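Local coordinates for protein agmatine N-acetyltransferase (Drosophila melanogaster, PDB 7CIW) that transfers the acetyl group of acetyl-CoA to the amine of agmatine and probably acylates arylalkylamines such as dopamine and serotonin, at residues K80-A89 and L107-R118. The protein carries 1 engineered substitution. Numbering follows the deposited sequence.
Sequences KDSHEPEHMA and LSAVETATDVCR
K80 and E111 form the salt bridge across this contact: NZ of K80 lies 2.8 Å from OE1 of E111, on that oxygen's syn lone pair. Beyond CG the lysine runs extended, which carries the ammonium to the carboxylate; in E111 a chi1 of 173° sends CG away from the main-chain nitrogen, and the bend at chi2 turns the acid end to K80. The other oxygen is held by water: E111 OE2 accepts from water 1, which also joins K80 NZ, T114 OG1 and V116 N, and from water 3, which links it to D81 O. With an alanine here instead of E111, the K80 ammonium is likely to lose its countercharge and waters 1 and 3 an acceptor.

A second polar clasp is made by R118, whose NH1 donates to S82 O at 2.7 Å (N-H...O 151°), in the carbonyl plane. The same NH1 reaches D115 OD1 at 3.1 Å within the guanidinium plane, so one nitrogen serves both segments. Water 4 bridges P85 O and S108 O.

Van der Waals contacts accompany these bonds. P85 CA packs on E111 CG at 3.7 Å. The apolar pair is M88 CE against L107 CB, 3.6 Å apart. C117 SG rests 3.7 Å from the carbonyl carbon C of D81.

Helices 84-89 and 107-114 run nearly antiparallel (164°), their axes 8.6 Å apart at closest approach. The L107 side chain comes within about 4 Å of the bound acetylagmatine, nearest atoms, placing its helix beside the ligand pocket. K80 ends strand 70-80 of the GNAT sheet, its backbone hydrogen-bonded to C125 of strand 125-133. V110 and T114 pack helix 99-114 on strands 181-187 and 208-215, between the sheet and helix 84-95; V116, on the following helix 116-119, packs on the same strands.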
loop_
_atom_site.group_PDB
_atom_site.type_symbol
_atom_site.label_atom_id
_atom_site.label_comp_id
_atom_site.label_asym_id
_atom_site.label_seq_id
_atom_site.Cartn_x
_atom_site.Cartn_y
_atom_site.Cartn_z
ATOM N N LYS A 80 8.837 5.867 -6.635
ATOM C CA LYS A 80 9.681 4.840 -7.229
ATOM C C LYS A 80 10.045 5.254 -8.646
ATOM O O LYS A 80 9.360 6.064 -9.278
ATOM C CB LYS A 80 9.001 3.460 -7.213
ATOM C CG LYS A 80 7.802 3.318 -8.119
ATOM C CD LYS A 80 7.151 1.934 -7.918
ATOM C CE LYS A 80 6.035 1.703 -8.927
ATOM N NZ LYS A 80 5.346 0.395 -8.685
ATOM N N ASP A 81 11.158 4.701 -9.130
ATOM C CA ASP A 81 11.618 4.973 -10.484
ATOM C C ASP A 81 11.867 3.663 -11.224
ATOM O O ASP A 81 11.485 2.585 -10.746
ATOM C CB ASP A 81 12.876 5.857 -10.454
ATOM C CG ASP A 81 14.079 5.168 -9.797
ATOM O OD1 ASP A 81 13.994 3.966 -9.473
ATOM O OD2 ASP A 81 15.120 5.842 -9.609
ATOM N N SER A 82 12.518 3.741 -12.386
ATOM C CA SER A 82 12.708 2.551 -13.212
ATOM C C SER A 82 13.684 1.550 -12.607
ATOM O O SER A 82 13.790 0.430 -13.123
ATOM C CB SER A 82 13.184 2.954 -14.603
ATOM O OG SER A 82 14.462 3.550 -14.534
ATOM N N HIS A 83 14.396 1.921 -11.547
ATOM C CA HIS A 83 15.269 1.003 -10.831
ATOM C C HIS A 83 14.526 0.181 -9.784
ATOM O O HIS A 83 15.097 -0.766 -9.240
ATOM C CB HIS A 83 16.415 1.790 -10.171
ATOM C CG HIS A 83 17.515 0.931 -9.633
ATOM N ND1 HIS A 83 17.757 0.792 -8.284
ATOM C CD2 HIS A 83 18.440 0.169 -10.264
ATOM C CE1 HIS A 83 18.781 -0.023 -8.108
ATOM N NE2 HIS A 83 19.214 -0.416 -9.292
ATOM N N GLU A 84 13.261 0.497 -9.507
ATOM C CA GLU A 84 12.554 -0.209 -8.439
ATOM C C GLU A 84 12.465 -1.723 -8.637
ATOM O O GLU A 84 12.544 -2.448 -7.630
ATOM C CB GLU A 84 11.156 0.398 -8.252
ATOM C CG GLU A 84 10.432 -0.082 -6.991
ATOM C CD GLU A 84 11.102 0.354 -5.685
ATOM O OE1 GLU A 84 12.128 1.069 -5.714
ATOM O OE2 GLU A 84 10.580 -0.020 -4.613
ATOM N N PRO A 85 12.320 -2.271 -9.850
ATOM C CA PRO A 85 12.331 -3.744 -9.949
ATOM C C PRO A 85 13.617 -4.363 -9.416
ATOM O O PRO A 85 13.576 -5.374 -8.700
ATOM C CB PRO A 85 12.138 -3.995 -11.450
ATOM C CG PRO A 85 11.341 -2.795 -11.902
ATOM C CD PRO A 85 11.933 -1.645 -11.130
ATOM N N GLU A 86 14.764 -3.768 -9.736
ATOM C CA GLU A 86 16.033 -4.287 -9.241
ATOM C C GLU A 86 16.166 -4.071 -7.742
ATOM O O GLU A 86 16.619 -4.962 -7.010
ATOM C CB GLU A 86 17.186 -3.611 -9.983
ATOM C CG GLU A 86 17.295 -4.025 -11.455
ATOM C CD GLU A 86 16.115 -3.574 -12.326
ATOM O OE1 GLU A 86 15.529 -2.488 -12.077
ATOM O OE2 GLU A 86 15.761 -4.326 -13.263
ATOM N N HIS A 87 15.779 -2.886 -7.269
ATOM C CA HIS A 87 15.839 -2.587 -5.846
ATOM C C HIS A 87 14.984 -3.550 -5.029
ATOM O O HIS A 87 15.435 -4.101 -4.018
ATOM C CB HIS A 87 15.394 -1.138 -5.614
ATOM C CG HIS A 87 15.340 -0.749 -4.171
ATOM N ND1 HIS A 87 14.298 -0.025 -3.634
ATOM C CD2 HIS A 87 16.198 -0.987 -3.152
ATOM C CE1 HIS A 87 14.519 0.171 -2.346
ATOM N NE2 HIS A 87 15.664 -0.406 -2.029
ATOM N N MET A 88 13.737 -3.769 -5.448
ATOM C CA MET A 88 12.876 -4.656 -4.673
ATOM C C MET A 88 13.364 -6.093 -4.717
ATOM O O MET A 88 13.178 -6.829 -3.743
ATOM C CB MET A 88 11.433 -4.581 -5.167
ATOM C CG MET A 88 10.750 -3.298 -4.772
ATOM S SD MET A 88 8.976 -3.462 -4.541
ATOM C CE MET A 88 8.916 -4.807 -3.364
ATOM N N ALA A 89 13.969 -6.511 -5.832
ATOM C CA ALA A 89 14.497 -7.868 -5.892
ATOM C C ALA A 89 15.614 -8.043 -4.876
ATOM O O ALA A 89 15.663 -9.050 -4.160
ATOM C CB ALA A 89 14.983 -8.186 -7.304
ATOM N N LEU A 107 5.694 -8.991 -3.465
ATOM C CA LEU A 107 5.653 -7.615 -3.954
ATOM C C LEU A 107 6.703 -7.374 -5.032
ATOM O O LEU A 107 6.479 -6.605 -5.980
ATOM C CB LEU A 107 5.843 -6.650 -2.785
ATOM C CG LEU A 107 4.662 -6.591 -1.814
ATOM C CD1 LEU A 107 4.985 -5.682 -0.627
ATOM C CD2 LEU A 107 3.399 -6.123 -2.520
ATOM N N SER A 108 7.859 -8.024 -4.910
ATOM C CA SER A 108 8.906 -7.841 -5.906
ATOM C C SER A 108 8.538 -8.522 -7.217
ATOM O O SER A 108 8.811 -7.984 -8.294
ATOM C CB SER A 108 10.236 -8.377 -5.368
ATOM O OG SER A 108 11.250 -8.398 -6.362
ATOM N N ALA A 109 7.926 -9.710 -7.147
ATOM C CA ALA A 109 7.429 -10.331 -8.369
ATOM C C ALA A 109 6.455 -9.411 -9.095
ATOM O O ALA A 109 6.504 -9.291 -10.323
ATOM C CB ALA A 109 6.770 -11.677 -8.059
ATOM N N VAL A 110 5.583 -8.733 -8.344
ATOM C CA VAL A 110 4.612 -7.827 -8.953
ATOM C C VAL A 110 5.301 -6.595 -9.539
ATOM O O VAL A 110 4.940 -6.121 -10.623
ATOM C CB VAL A 110 3.548 -7.442 -7.909
ATOM C CG1 VAL A 110 2.644 -6.364 -8.447
ATOM C CG2 VAL A 110 2.756 -8.690 -7.487
ATOM N N GLU A 111 6.289 -6.044 -8.833
ATOM C CA GLU A 111 6.990 -4.870 -9.350
ATOM C C GLU A 111 7.725 -5.198 -10.645
ATOM O O GLU A 111 7.723 -4.405 -11.592
ATOM C CB GLU A 111 7.959 -4.334 -8.295
ATOM C CG GLU A 111 8.873 -3.218 -8.787
ATOM C CD GLU A 111 8.129 -1.907 -8.979
ATOM O OE1 GLU A 111 7.208 -1.641 -8.180
ATOM O OE2 GLU A 111 8.442 -1.167 -9.941
ATOM N N THR A 112 8.340 -6.379 -10.716
ATOM C CA THR A 112 9.011 -6.786 -11.946
ATOM C C THR A 112 8.014 -6.938 -13.087
ATOM O O THR A 112 8.297 -6.544 -14.225
ATOM C CB THR A 112 9.753 -8.102 -11.722
ATOM O OG1 THR A 112 10.851 -7.877 -10.833
ATOM C CG2 THR A 112 10.266 -8.659 -13.043
ATOM N N ALA A 113 6.830 -7.489 -12.792
ATOM C CA ALA A 113 5.839 -7.705 -13.838
ATOM C C ALA A 113 5.200 -6.399 -14.296
ATOM O O ALA A 113 4.860 -6.261 -15.480
ATOM C CB ALA A 113 4.760 -8.671 -13.340
ATOM N N THR A 114 5.030 -5.429 -13.391
ATOM C CA THR A 114 4.344 -4.195 -13.784
ATOM C C THR A 114 5.305 -3.187 -14.403
ATOM O O THR A 114 4.997 -2.601 -15.448
ATOM C CB THR A 114 3.621 -3.579 -12.588
ATOM O OG1 THR A 114 4.529 -3.401 -11.493
ATOM C CG2 THR A 114 2.483 -4.479 -12.144
ATOM N N ASP A 115 6.454 -2.959 -13.761
ATOM C CA ASP A 115 7.550 -2.158 -14.318
ATOM C C ASP A 115 7.023 -0.865 -14.951
ATOM O O ASP A 115 7.257 -0.571 -16.120
ATOM C CB ASP A 115 8.343 -2.991 -15.332
ATOM C CG ASP A 115 9.743 -2.443 -15.604
ATOM O OD1 ASP A 115 10.136 -1.421 -15.012
ATOM O OD2 ASP A 115 10.460 -3.041 -16.432
ATOM N N VAL A 116 6.293 -0.087 -14.146
ATOM C CA VAL A 116 5.383 0.896 -14.736
ATOM C C VAL A 116 6.128 2.050 -15.382
ATOM O O VAL A 116 5.585 2.724 -16.263
ATOM C CB VAL A 116 4.381 1.433 -13.700
ATOM C CG1 VAL A 116 3.427 0.335 -13.250
ATOM C CG2 VAL A 116 5.115 2.124 -12.515
ATOM N N CYS A 117 7.345 2.347 -14.933
ATOM C CA CYS A 117 8.087 3.453 -15.537
ATOM C C CYS A 117 8.451 3.143 -16.980
ATOM O O CYS A 117 8.321 4.003 -17.865
ATOM C CB CYS A 117 9.325 3.746 -14.691
ATOM S SG CYS A 117 8.847 4.578 -13.120
ATOM N N ARG A 118 8.855 1.901 -17.231
ATOM C CA ARG A 118 9.122 1.465 -18.596
ATOM C C ARG A 118 7.828 1.248 -19.369
ATOM O O ARG A 118 7.739 1.584 -20.558
ATOM C CB ARG A 118 9.931 0.177 -18.577
ATOM C CG ARG A 118 11.278 0.328 -17.910
ATOM C CD ARG A 118 12.196 -0.850 -18.211
ATOM N NE ARG A 118 13.564 -0.539 -17.814
ATOM C CZ ARG A 118 13.965 -0.439 -16.550
ATOM N NH1 ARG A 118 13.100 -0.638 -15.553
ATOM N NH2 ARG A 118 15.229 -0.142 -16.280
HETATM O O HOH W 1 6.045 -0.948 -11.328
HETATM O O HOH W 2 3.411 -0.927 -9.933
HETATM O O HOH W 3 8.939 1.246 -11.059
HETATM O O HOH W 4 11.239 -6.497 -8.314
#